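Local coordinates for protein NegoA.19184.a (Neisseria gonorrhoeae, PDB 5UEB) that is of unknown function, belonging to the DUF4265 family and joining a small barrel-like beta sheet to a ferredoxin-like alpha-beta unit, at residues Ser11-Val16 with Met65-Asp69; Glu43-Phe47 with Arg104-Tyr110; Pro89-Ala95 with Ile127-Tyr131; Tyr120-Lys125 with Tyr139-Leu144. Residues are numbered along the deposited sequence.

Interaction 1: residues Ser11-Val16 with Met65-Asp69; sequences SKLTVV and MLFFD. With EDO (1,2-ethanediol), chain M.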
loop_
_atom_site.group_PDB
_atom_site.type_symbol
_atom_site.label_atom_id
_atom_site.label_comp_id
_atom_site.label_asym_id
_atom_site.label_seq_id
_atom_site.Cartn_x
_atom_site.Cartn_y
_atom_site.Cartn_z
ATOM N N SER B 11 -14.024 18.785 -1.169
ATOM C CA SER B 11 -14.584 17.532 -0.694
ATOM C C SER B 11 -13.813 17.051 0.529
ATOM O O SER B 11 -12.834 17.669 0.973
ATOM C CB SER B 11 -14.616 16.494 -1.820
ATOM O OG SER B 11 -15.367 15.345 -1.450
ATOM N N LYS B 12 -14.298 15.945 1.088
ATOM C CA LYS B 12 -13.687 15.272 2.224
ATOM C C LYS B 12 -13.599 13.786 1.922
ATOM O O LYS B 12 -14.486 13.207 1.276
ATOM C CB LYS B 12 -14.554 15.407 3.484
ATOM C CG LYS B 12 -15.108 16.783 3.772
ATOM C CD LYS B 12 -14.047 17.685 4.324
ATOM C CE LYS B 12 -14.685 18.903 4.984
ATOM N NZ LYS B 12 -13.648 19.895 5.365
ATOM N N LEU B 13 -12.532 13.169 2.424
ATOM C CA LEU B 13 -12.286 11.748 2.247
ATOM C C LEU B 13 -11.998 11.126 3.606
ATOM O O LEU B 13 -11.292 11.725 4.419
ATOM C CB LEU B 13 -11.023 11.620 1.397
ATOM C CG LEU B 13 -10.692 10.264 0.832
ATOM C CD1 LEU B 13 -11.873 9.827 0.018
ATOM C CD2 LEU B 13 -9.461 10.433 -0.012
ATOM N N THR B 14 -12.531 9.925 3.853
ATOM C CA THR B 14 -12.161 9.143 5.035
ATOM C C THR B 14 -11.101 8.109 4.660
ATOM O O THR B 14 -11.274 7.356 3.703
ATOM C CB THR B 14 -13.381 8.443 5.634
ATOM O OG1 THR B 14 -14.321 9.430 6.073
ATOM C CG2 THR B 14 -12.974 7.563 6.828
ATOM N N VAL B 15 -9.993 8.097 5.403
ATOM C CA VAL B 15 -8.955 7.082 5.265
ATOM C C VAL B 15 -9.109 6.108 6.424
ATOM O O VAL B 15 -8.970 6.500 7.588
ATOM C CB VAL B 15 -7.550 7.706 5.288
ATOM C CG1 VAL B 15 -6.480 6.626 5.073
ATOM C CG2 VAL B 15 -7.423 8.781 4.239
ATOM N N VAL B 16 -9.402 4.846 6.116
ATOM C CA VAL B 16 -9.423 3.786 7.120
ATOM C C VAL B 16 -8.024 3.188 7.193
ATOM O O VAL B 16 -7.407 2.901 6.158
ATOM C CB VAL B 16 -10.466 2.712 6.768
ATOM C CG1 VAL B 16 -10.486 1.614 7.827
ATOM C CG2 VAL B 16 -11.848 3.328 6.643
ATOM N N MET B 65 -20.757 8.254 1.514
ATOM C CA MET B 65 -19.514 8.871 1.950
ATOM C C MET B 65 -18.386 8.452 1.013
ATOM O O MET B 65 -18.488 7.452 0.300
ATOM C CB MET B 65 -19.196 8.469 3.399
ATOM C CG MET B 65 -20.134 9.095 4.410
ATOM S SD MET B 65 -19.907 8.364 6.040
ATOM C CE MET B 65 -20.362 6.668 5.700
ATOM N N LEU B 66 -17.298 9.220 1.015
ATOM C CA LEU B 66 -16.146 8.923 0.166
ATOM C C LEU B 66 -14.974 8.402 0.989
ATOM O O LEU B 66 -14.645 8.958 2.045
ATOM C CB LEU B 66 -15.691 10.154 -0.622
ATOM C CG LEU B 66 -16.751 10.807 -1.505
ATOM C CD1 LEU B 66 -16.143 12.034 -2.180
ATOM C CD2 LEU B 66 -17.321 9.847 -2.553
ATOM N N PHE B 67 -14.329 7.346 0.480
ATOM C CA PHE B 67 -13.247 6.661 1.186
ATOM C C PHE B 67 -12.009 6.548 0.314
ATOM O O PHE B 67 -12.103 6.322 -0.891
ATOM C CB PHE B 67 -13.669 5.257 1.629
ATOM C CG PHE B 67 -14.767 5.269 2.631
ATOM C CD1 PHE B 67 -16.097 5.249 2.226
ATOM C CD2 PHE B 67 -14.472 5.326 3.982
ATOM C CE1 PHE B 67 -17.116 5.273 3.163
ATOM C CE2 PHE B 67 -15.480 5.352 4.923
ATOM C CZ PHE B 67 -16.808 5.329 4.508
ATOM N N PHE B 68 -10.841 6.682 0.941
ATOM C CA PHE B 68 -9.590 6.424 0.240
ATOM C C PHE B 68 -9.584 4.990 -0.269
ATOM O O PHE B 68 -9.922 4.060 0.468
ATOM C CB PHE B 68 -8.422 6.611 1.214
ATOM C CG PHE B 68 -7.105 6.071 0.702
ATOM C CD1 PHE B 68 -6.324 6.825 -0.165
ATOM C CD2 PHE B 68 -6.651 4.823 1.090
ATOM C CE1 PHE B 68 -5.120 6.334 -0.640
ATOM C CE2 PHE B 68 -5.445 4.319 0.616
ATOM C CZ PHE B 68 -4.672 5.088 -0.246
ATOM N N ASP B 69 -9.172 4.799 -1.520
ATOM C CA ASP B 69 -8.985 3.451 -2.043
ATOM C C ASP B 69 -7.531 3.104 -2.317
ATOM O O ASP B 69 -7.039 2.083 -1.822
ATOM C CB ASP B 69 -9.818 3.202 -3.304
ATOM C CG ASP B 69 -9.856 1.729 -3.662
ATOM O OD1 ASP B 69 -10.653 0.992 -3.047
ATOM O OD2 ASP B 69 -9.061 1.299 -4.510
HETATM C C1 EDO M . -15.977 11.527 4.361
HETATM O O1 EDO M . -15.914 10.103 4.205
HETATM C C2 EDO M . -17.356 12.000 3.914
HETATM O O2 EDO M . -17.509 11.730 2.516
HETATM O O HOH W 1 -9.859 3.857 3.300
#
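Closure of a barrel-like sheet is the principle illustrated here: the first and last strands of a five-stranded antiparallel meander, 10-18 and 65-73, meet through a single parallel bridge between T14 and F67. The axes come within 4.5 Å, but the segments splay at 53°, which keeps the pairing brief. L66 comes first. Its carbonyl O accepts T14 N at 2.9 Å, and its CD1 lies 3.5 Å from S11 OG. A 1,2-ethanediol, probably from the crystallisation liquor, fits alongside: L66 N donates to its O2 (2.9 Å), its O1 donates to L66 O (2.8 Å), and T14 OG1 lies 2.5 Å from that O1. F67 follows with its CA 3.3 Å from T14 O in a CA-H...O contact. Its ring, on the outer side, has CD2 3.7 Å from T14 CB and 4.2 Å from V16 CG2, and stacks on H8, a tag residue of the second subunit. F68 then completes the parallel pattern, its N donating to T14 O at 2.9 Å. The F68 CB packs against V15 CG2 (3.9 Å) and L13 CD2 (4.1 Å), on the inner side where V57 and L51 also gather. Beyond the bridge the backbones part, and one water fills the gap, accepting from V16 N at 3.0 Å and donating to F68 O at 2.8 Å.

Interaction 2: residues Glu43-Phe47 with Arg104-Tyr110; sequences EIPLF and RKNGENY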
loop_
_atom_site.group_PDB
_atom_site.type_symbol
_atom_site.label_atom_id
_atom_site.label_comp_id
_atom_site.label_asym_id
_atom_site.label_seq_id
_atom_site.Cartn_x
_atom_site.Cartn_y
_atom_site.Cartn_z
ATOM N N GLU B 43 -4.628 18.577 3.047
ATOM C CA GLU B 43 -4.235 18.718 4.436
ATOM C C GLU B 43 -3.096 17.750 4.696
ATOM O O GLU B 43 -2.968 16.731 4.011
ATOM C CB GLU B 43 -5.379 18.336 5.394
ATOM C CG GLU B 43 -6.590 19.235 5.332
ATOM C CD GLU B 43 -7.546 18.948 6.468
ATOM O OE1 GLU B 43 -7.522 19.689 7.470
ATOM O OE2 GLU B 43 -8.313 17.961 6.369
ATOM N N ILE B 44 -2.268 18.077 5.685
ATOM C CA ILE B 44 -1.210 17.163 6.127
ATOM C C ILE B 44 -1.853 16.055 6.955
ATOM O O ILE B 44 -2.490 16.355 7.975
ATOM C CB ILE B 44 -0.172 17.914 6.964
ATOM C CG1 ILE B 44 0.452 19.038 6.142
ATOM C CG2 ILE B 44 0.919 16.940 7.443
ATOM C CD1 ILE B 44 1.280 19.989 6.975
ATOM N N PRO B 45 -1.718 14.782 6.581
ATOM C CA PRO B 45 -2.332 13.715 7.386
ATOM C C PRO B 45 -1.705 13.655 8.773
ATOM O O PRO B 45 -0.481 13.673 8.917
ATOM C CB PRO B 45 -2.030 12.444 6.578
ATOM C CG PRO B 45 -1.806 12.945 5.152
ATOM C CD PRO B 45 -1.090 14.260 5.351
ATOM N N LEU B 46 -2.558 13.601 9.801
ATOM C CA LEU B 46 -2.074 13.574 11.177
ATOM C C LEU B 46 -1.607 12.186 11.586
ATOM O O LEU B 46 -0.598 12.054 12.289
ATOM C CB LEU B 46 -3.167 14.053 12.139
ATOM C CG LEU B 46 -3.470 15.553 12.115
ATOM C CD1 LEU B 46 -4.702 15.838 12.980
ATOM C CD2 LEU B 46 -2.260 16.333 12.618
ATOM N N PHE B 47 -2.336 11.140 11.181
ATOM C CA PHE B 47 -2.096 9.796 11.706
ATOM C C PHE B 47 -2.034 8.716 10.631
ATOM O O PHE B 47 -1.291 7.738 10.781
ATOM C CB PHE B 47 -3.192 9.416 12.703
ATOM C CG PHE B 47 -3.311 10.364 13.851
ATOM C CD1 PHE B 47 -2.348 10.388 14.842
ATOM C CD2 PHE B 47 -4.385 11.234 13.935
ATOM C CE1 PHE B 47 -2.454 11.269 15.899
ATOM C CE2 PHE B 47 -4.493 12.114 14.988
ATOM C CZ PHE B 47 -3.525 12.135 15.962
ATOM N N ARG B 104 1.141 20.936 11.022
ATOM C CA ARG B 104 -0.256 20.845 11.425
ATOM C C ARG B 104 -0.290 20.304 12.847
ATOM O O ARG B 104 0.289 19.249 13.116
ATOM C CB ARG B 104 -1.028 19.904 10.486
ATOM C CG ARG B 104 -2.520 19.831 10.814
ATOM C CD ARG B 104 -3.258 18.831 9.946
ATOM N NE ARG B 104 -4.643 18.706 10.393
ATOM C CZ ARG B 104 -5.515 17.833 9.904
ATOM N NH1 ARG B 104 -5.151 16.990 8.949
ATOM N NH2 ARG B 104 -6.750 17.799 10.389
ATOM N N LYS B 105 -0.948 21.026 13.754
ATOM C CA LYS B 105 -1.043 20.632 15.158
ATOM C C LYS B 105 -2.212 19.685 15.390
ATOM O O LYS B 105 -3.244 19.757 14.714
ATOM C CB LYS B 105 -1.258 21.857 16.052
ATOM C CG LYS B 105 -0.157 22.895 16.025
ATOM C CD LYS B 105 -0.560 24.153 16.793
ATOM C CE LYS B 105 -0.861 23.851 18.255
ATOM N NZ LYS B 105 -1.269 25.075 19.006
ATOM N N ASN B 106 -2.053 18.804 16.381
ATOM C CA ASN B 106 -3.177 18.102 17.001
ATOM C C ASN B 106 -3.009 18.305 18.504
ATOM O O ASN B 106 -2.333 17.523 19.177
ATOM C CB ASN B 106 -3.238 16.628 16.626
ATOM C CG ASN B 106 -4.529 15.973 17.088
ATOM O OD1 ASN B 106 -4.526 15.110 17.964
ATOM N ND2 ASN B 106 -5.648 16.410 16.518
ATOM N N GLY B 107 -3.620 19.366 19.027
ATOM C CA GLY B 107 -3.359 19.703 20.408
ATOM C C GLY B 107 -1.974 20.324 20.547
ATOM O O GLY B 107 -1.324 20.709 19.569
ATOM N N GLU B 108 -1.509 20.385 21.792
ATOM C CA GLU B 108 -0.293 21.117 22.116
ATOM C C GLU B 108 0.980 20.285 22.021
ATOM O O GLU B 108 2.070 20.864 21.980
ATOM C CB GLU B 108 -0.398 21.721 23.517
ATOM C CG GLU B 108 -1.498 22.758 23.619
ATOM C CD GLU B 108 -1.322 23.876 22.608
ATOM O OE1 GLU B 108 -0.365 24.666 22.754
ATOM O OE2 GLU B 108 -2.130 23.957 21.658
ATOM N N ASN B 109 0.880 18.956 21.975
ATOM C CA ASN B 109 2.065 18.110 22.062
ATOM C C ASN B 109 2.295 17.242 20.830
ATOM O O ASN B 109 3.152 16.350 20.871
ATOM C CB ASN B 109 2.008 17.232 23.315
ATOM C CG ASN B 109 1.819 18.037 24.579
ATOM O OD1 ASN B 109 0.744 18.029 25.171
ATOM N ND2 ASN B 109 2.862 18.746 24.994
ATOM N N TYR B 110 1.575 17.474 19.739
ATOM C CA TYR B 110 1.672 16.619 18.563
ATOM C C TYR B 110 1.640 17.475 17.312
ATOM O O TYR B 110 0.805 18.381 17.189
ATOM C CB TYR B 110 0.504 15.625 18.508
ATOM C CG TYR B 110 0.609 14.579 17.413
ATOM C CD1 TYR B 110 0.166 14.832 16.113
ATOM C CD2 TYR B 110 1.138 13.325 17.686
ATOM C CE1 TYR B 110 0.254 13.870 15.125
ATOM C CE2 TYR B 110 1.235 12.355 16.702
ATOM C CZ TYR B 110 0.785 12.629 15.427
ATOM O OH TYR B 110 0.886 11.655 14.461
#
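Irregular segments can hold two sheets together when side chains from one reach backbone carbonyls of the other, as happens here between 43-47 and the hairpin 104-110. Two hydrogen bonds do this: R104 NH1 donates to I44 O at 2.9 Å, and Y110 OH donates to L46 O at 2.7 Å. The hairpin itself is tied by N106 N to Y110 O at 3.0 Å. The one charged pair across the contact is looser. E43 OE1 stands 3.6 Å from R104 NH2, over a face of the guanidinium, so it acts through charge alone, while E43 OE2 accepts from S30 N. Van der Waals packing accounts for much of the rest. L46 CD1 covers the opposite guanidinium face, 3.8 Å from R104 CZ, and L46 CD2 lies 4.3 Å from Y110 CE1. The F47 and Y110 rings meet obliquely, centroids 5.0 Å apart and planes at 35°, with F47 CE1 3.5 Å from Y110 CZ. In the fold, 43-47 belongs to the connection between strands 39-41 and 56-62 of the five-stranded sheet, with E27 of strand 24-33 holding L46 N and F47 N, whereas R104 and Y110 come from the adjacent strands 102-105 and 110-115 of the four-stranded sheet.

Interaction 3: residues Pro89-Ala95 with Ile127-Tyr131; sequences PKDLLAA and ILNRY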
loop_
_atom_site.group_PDB
_atom_site.type_symbol
_atom_site.label_atom_id
_atom_site.label_comp_id
_atom_site.label_asym_id
_atom_site.label_seq_id
_atom_site.Cartn_x
_atom_site.Cartn_y
_atom_site.Cartn_z
ATOM N N PRO B 89 11.071 22.117 21.074
ATOM C CA PRO B 89 12.226 23.010 21.257
ATOM C C PRO B 89 12.312 24.050 20.150
ATOM O O PRO B 89 12.026 23.763 18.985
ATOM C CB PRO B 89 13.423 22.056 21.208
ATOM C CG PRO B 89 12.863 20.733 21.605
ATOM C CD PRO B 89 11.460 20.697 21.070
ATOM N N LYS B 90 12.736 25.261 20.532
ATOM C CA LYS B 90 12.784 26.374 19.586
ATOM C C LYS B 90 13.696 26.068 18.402
ATOM O O LYS B 90 13.376 26.416 17.258
ATOM C CB LYS B 90 13.229 27.654 20.299
ATOM N N ASP B 91 14.836 25.415 18.652
ATOM C CA ASP B 91 15.757 25.136 17.552
ATOM C C ASP B 91 15.195 24.102 16.584
ATOM O O ASP B 91 15.507 24.141 15.384
ATOM C CB ASP B 91 17.159 24.777 18.060
ATOM C CG ASP B 91 17.204 23.487 18.863
ATOM O OD1 ASP B 91 16.150 23.000 19.312
ATOM O OD2 ASP B 91 18.324 22.967 19.062
ATOM N N LEU B 92 14.358 23.188 17.071
ATOM C CA LEU B 92 13.691 22.261 16.166
ATOM C C LEU B 92 12.666 22.979 15.291
ATOM O O LEU B 92 12.589 22.726 14.083
ATOM C CB LEU B 92 13.033 21.138 16.964
ATOM C CG LEU B 92 12.134 20.212 16.144
ATOM C CD1 LEU B 92 12.938 19.508 15.073
ATOM C CD2 LEU B 92 11.432 19.206 17.045
ATOM N N LEU B 93 11.855 23.860 15.882
ATOM C CA LEU B 93 10.892 24.609 15.084
ATOM C C LEU B 93 11.595 25.461 14.037
ATOM O O LEU B 93 11.127 25.571 12.897
ATOM C CB LEU B 93 10.020 25.480 15.987
ATOM C CG LEU B 93 9.132 24.712 16.969
ATOM C CD1 LEU B 93 8.375 25.670 17.878
ATOM C CD2 LEU B 93 8.165 23.790 16.233
ATOM N N ALA B 94 12.733 26.056 14.401
ATOM C CA ALA B 94 13.481 26.866 13.450
ATOM C C ALA B 94 14.024 26.016 12.307
ATOM O O ALA B 94 13.995 26.439 11.143
ATOM C CB ALA B 94 14.612 27.592 14.173
ATOM N N ALA B 95 14.523 24.816 12.619
ATOM C CA ALA B 95 15.035 23.933 11.578
ATOM C C ALA B 95 13.925 23.481 10.641
ATOM O O ALA B 95 14.117 23.434 9.419
ATOM C CB ALA B 95 15.722 22.724 12.206
ATOM N N ILE B 127 18.697 16.411 14.427
ATOM C CA ILE B 127 18.082 17.166 15.517
ATOM C C ILE B 127 16.999 16.337 16.184
ATOM O O ILE B 127 16.924 16.264 17.418
ATOM C CB ILE B 127 17.522 18.507 15.015
ATOM C CG1 ILE B 127 18.624 19.336 14.358
ATOM C CG2 ILE B 127 16.879 19.250 16.176
ATOM C CD1 ILE B 127 18.121 20.648 13.786
ATOM N N LEU B 128 16.144 15.705 15.376
ATOM C CA LEU B 128 15.119 14.826 15.929
ATOM C C LEU B 128 15.747 13.720 16.766
ATOM O O LEU B 128 15.264 13.409 17.860
ATOM C CB LEU B 128 14.293 14.208 14.802
ATOM C CG LEU B 128 13.421 15.167 14.004
ATOM C CD1 LEU B 128 12.868 14.478 12.762
ATOM C CD2 LEU B 128 12.294 15.684 14.885
ATOM N N ASN B 129 16.824 13.112 16.264
ATOM C CA ASN B 129 17.455 12.012 16.992
ATOM C C ASN B 129 18.023 12.461 18.335
ATOM O O ASN B 129 17.896 11.743 19.335
ATOM C CB ASN B 129 18.543 11.360 16.139
ATOM C CG ASN B 129 17.979 10.472 15.048
ATOM O OD1 ASN B 129 16.845 9.999 15.142
ATOM N ND2 ASN B 129 18.779 10.224 14.011
ATOM N N ARG B 130 18.661 13.635 18.389
ATOM C CA ARG B 130 19.211 14.117 19.654
ATOM C C ARG B 130 18.114 14.323 20.690
ATOM O O ARG B 130 18.293 14.010 21.875
ATOM C CB ARG B 130 19.992 15.415 19.447
ATOM C CG ARG B 130 21.472 15.230 19.171
ATOM C CD ARG B 130 22.230 16.546 19.331
ATOM N NE ARG B 130 22.373 16.958 20.729
ATOM C CZ ARG B 130 23.449 16.719 21.473
ATOM N NH1 ARG B 130 24.484 16.066 20.958
ATOM N NH2 ARG B 130 23.494 17.132 22.734
ATOM N N TYR B 131 16.966 14.855 20.261
ATOM C CA TYR B 131 15.869 15.047 21.202
ATOM C C TYR B 131 15.220 13.723 21.587
ATOM O O TYR B 131 14.753 13.575 22.723
ATOM C CB TYR B 131 14.872 16.075 20.664
ATOM C CG TYR B 131 15.371 17.496 20.817
ATOM C CD1 TYR B 131 15.852 17.955 22.041
ATOM C CD2 TYR B 131 15.384 18.374 19.738
ATOM C CE1 TYR B 131 16.314 19.260 22.188
ATOM C CE2 TYR B 131 15.848 19.682 19.874
ATOM C CZ TYR B 131 16.310 20.116 21.104
ATOM O OH TYR B 131 16.775 21.400 21.260
#
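Y131, L92 and I127 carry most of this helix-to-helix contact, in which segments 90-95 and 127-131 run nearly antiparallel (159°) with their axes 10.8 Å apart at closest approach. Y131 has the greatest area covered. Its OH donates to D91 OD1 at 2.6 Å, while P89, the N-cap residue of the first helix, lays its ring over the tyrosine face: P89 CG is 3.6 Å from the Y131 ring centroid, 15° off the normal, a CH-pi contact. The helix start thus offers both an apolar ring and a carboxylate acceptor to one side chain. L92 fills the middle, its CD1 lying 4.1 Å from I127 CG2 and 3.9 Å from L128 CD2. I127 closes the far end with CD1 3.5 Å from A95 CB, where the small alanine leaves room for the longer side chain. Helices 90-98 and 122-133 lie side by side, and beneath them L137 and Y139 of strand 137-143 receive L92, Y131 and L128, with I136 from the preceding loop meeting P89 and Y131.

Interaction 4: residues Tyr120-Lys125 with Tyr139-Leu144; sequences YNSDLK and YREACL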
loop_
_atom_site.group_PDB
_atom_site.type_symbol
_atom_site.label_atom_id
_atom_site.label_comp_id
_atom_site.label_asym_id
_atom_site.label_seq_id
_atom_site.Cartn_x
_atom_site.Cartn_y
_atom_site.Cartn_z
ATOM N N TYR B 120 13.629 16.760 3.881
ATOM C CA TYR B 120 13.800 15.873 5.030
ATOM C C TYR B 120 15.105 15.120 4.814
ATOM O O TYR B 120 15.170 14.179 4.018
ATOM C CB TYR B 120 12.614 14.921 5.137
ATOM C CG TYR B 120 12.719 13.960 6.299
ATOM C CD1 TYR B 120 12.640 14.419 7.614
ATOM C CD2 TYR B 120 12.900 12.599 6.086
ATOM C CE1 TYR B 120 12.757 13.547 8.689
ATOM C CE2 TYR B 120 13.000 11.717 7.154
ATOM C CZ TYR B 120 12.922 12.200 8.449
ATOM O OH TYR B 120 13.016 11.316 9.505
ATOM N N ASN B 121 16.162 15.542 5.514
ATOM C CA ASN B 121 17.495 15.015 5.260
ATOM C C ASN B 121 18.203 14.657 6.561
ATOM O O ASN B 121 17.607 14.739 7.642
ATOM C CB ASN B 121 18.314 15.994 4.406
ATOM C CG ASN B 121 18.491 17.358 5.065
ATOM O OD1 ASN B 121 18.295 17.515 6.267
ATOM N ND2 ASN B 121 18.886 18.352 4.271
ATOM N N SER B 122 19.476 14.268 6.465
ATOM C CA SER B 122 20.198 13.819 7.649
ATOM C C SER B 122 20.367 14.939 8.668
ATOM O O SER B 122 20.397 14.677 9.873
ATOM C CB SER B 122 21.547 13.216 7.246
ATOM O OG SER B 122 22.389 14.170 6.613
ATOM N N ASP B 123 20.482 16.189 8.210
ATOM C CA ASP B 123 20.605 17.301 9.147
ATOM C C ASP B 123 19.348 17.443 9.996
ATOM O O ASP B 123 19.427 17.627 11.216
ATOM C CB ASP B 123 20.875 18.603 8.388
ATOM C CG ASP B 123 22.302 18.704 7.873
ATOM O OD1 ASP B 123 23.189 18.001 8.403
ATOM O OD2 ASP B 123 22.541 19.494 6.937
ATOM N N LEU B 124 18.175 17.366 9.365
ATOM C CA LEU B 124 16.930 17.431 10.120
ATOM C C LEU B 124 16.794 16.218 11.034
ATOM O O LEU B 124 16.437 16.352 12.214
ATOM C CB LEU B 124 15.745 17.551 9.148
ATOM C CG LEU B 124 14.399 18.126 9.605
ATOM C CD1 LEU B 124 13.649 17.159 10.525
ATOM C CD2 LEU B 124 14.566 19.487 10.267
ATOM N N LYS B 125 17.084 15.021 10.515
ATOM C CA LYS B 125 16.966 13.823 11.346
ATOM C C LYS B 125 17.908 13.863 12.540
ATOM O O LYS B 125 17.585 13.307 13.597
ATOM C CB LYS B 125 17.234 12.555 10.535
ATOM C CG LYS B 125 16.093 12.139 9.656
ATOM C CD LYS B 125 16.315 10.756 9.048
ATOM C CE LYS B 125 16.122 9.623 10.042
ATOM N NZ LYS B 125 15.860 8.329 9.338
ATOM N N TYR B 139 9.422 10.439 17.111
ATOM C CA TYR B 139 8.984 10.790 15.774
ATOM C C TYR B 139 8.827 9.538 14.931
ATOM O O TYR B 139 9.396 8.480 15.219
ATOM C CB TYR B 139 9.921 11.817 15.106
ATOM C CG TYR B 139 11.258 11.278 14.630
ATOM C CD1 TYR B 139 12.328 11.125 15.508
ATOM C CD2 TYR B 139 11.452 10.930 13.296
ATOM C CE1 TYR B 139 13.551 10.636 15.067
ATOM C CE2 TYR B 139 12.673 10.441 12.846
ATOM C CZ TYR B 139 13.718 10.306 13.727
ATOM O OH TYR B 139 14.926 9.814 13.275
ATOM N N ARG B 140 8.027 9.681 13.878
ATOM C CA ARG B 140 7.738 8.594 12.963
ATOM C C ARG B 140 7.776 9.119 11.533
ATOM O O ARG B 140 7.256 10.204 11.242
ATOM C CB ARG B 140 6.346 8.023 13.273
ATOM C CG ARG B 140 5.862 6.980 12.310
ATOM C CD ARG B 140 4.714 6.204 12.934
ATOM N NE ARG B 140 5.148 5.454 14.106
ATOM C CZ ARG B 140 5.574 4.195 14.069
ATOM N NH1 ARG B 140 5.621 3.540 12.915
ATOM N NH2 ARG B 140 5.951 3.592 15.187
ATOM N N GLU B 141 8.389 8.338 10.648
ATOM C CA GLU B 141 8.364 8.608 9.211
ATOM C C GLU B 141 7.074 8.034 8.642
ATOM O O GLU B 141 7.020 6.893 8.180
ATOM C CB GLU B 141 9.608 8.032 8.543
ATOM C CG GLU B 141 10.852 8.728 9.055
ATOM C CD GLU B 141 12.155 8.116 8.577
ATOM O OE1 GLU B 141 13.181 8.817 8.688
ATOM O OE2 GLU B 141 12.172 6.954 8.105
ATOM N N ALA B 142 6.009 8.844 8.699
ATOM C CA ALA B 142 4.699 8.368 8.272
ATOM C C ALA B 142 4.666 8.121 6.772
ATOM O O ALA B 142 4.060 7.145 6.310
ATOM C CB ALA B 142 3.629 9.379 8.680
ATOM N N CYS B 143 5.314 8.993 5.996
ATOM C CA CYS B 143 5.337 8.851 4.544
ATOM C C CYS B 143 6.658 9.437 4.067
ATOM O O CYS B 143 6.876 10.641 4.220
ATOM C CB CYS B 143 4.161 9.614 3.930
ATOM S SG CYS B 143 4.034 9.509 2.136
ATOM N N LEU B 144 7.533 8.603 3.502
ATOM C CA LEU B 144 8.810 9.069 2.965
ATOM C C LEU B 144 8.619 9.466 1.510
ATOM O O LEU B 144 8.251 8.630 0.675
ATOM C CB LEU B 144 9.880 7.985 3.074
ATOM C CG LEU B 144 10.401 7.738 4.487
ATOM C CD1 LEU B 144 11.461 6.657 4.468
ATOM C CD2 LEU B 144 10.962 9.026 5.085
#
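The contact belongs to the second helix-to-strand unit of a ferredoxin-like fold, where the start of helix 122-133 faces the edge strand 137-143. One carboxylate oxygen draws two donors from the helix side: Y120 OH gives a hydrogen bond to E141 OE1 at 2.6 Å, and K125 NZ forms a salt bridge to E141 OE1 at 2.8 Å. Both donors flank the helix beginning, which is N-capped by N121, whose OD1 accepts from L124 N at 3.1 Å. Around this polar point, Y139 CE2 comes within 3.5 Å of Y120 OH, and K125 CE packs 3.5 Å from Y139 OH, whose hydrogen-bond partner is N129 OD1. Y120 CE2 touches L144 CD2 at 4.0 Å. E141 centres an inverse gamma turn, and A142 with C143 then forms a classic beta bulge opposite T79, so the bridge is made just where the strand bends. The topology is that of a split beta-alpha-beta crossover: helix 122-133 joins strands 110-115 and 137-143, with strand 78-84 lying between them in the sheet.

In the fold
Taken together, the four contacts trace a two-part chain. Interaction 1 completes the barrel-like sheet, whereas interactions 3 and 4 build the ferredoxin-like half on the opposite side of the chain's centre, their centres about 33 and 26 Å from that of interaction 1. Interaction 2 lies between, joining the two sheets, about 16 to 18 Å centre to centre from each of the others. Interactions 3 and 4 touch directly through helix 122-133: N129 OD1 and Y139 OH, 2.7 Å apart, probably share a hydrogen bond, and A95 CB packs 3.9 Å from L124 CD2. No active site is known; the bound ethanediols near all four contacts probably come from the crystallisation liquor.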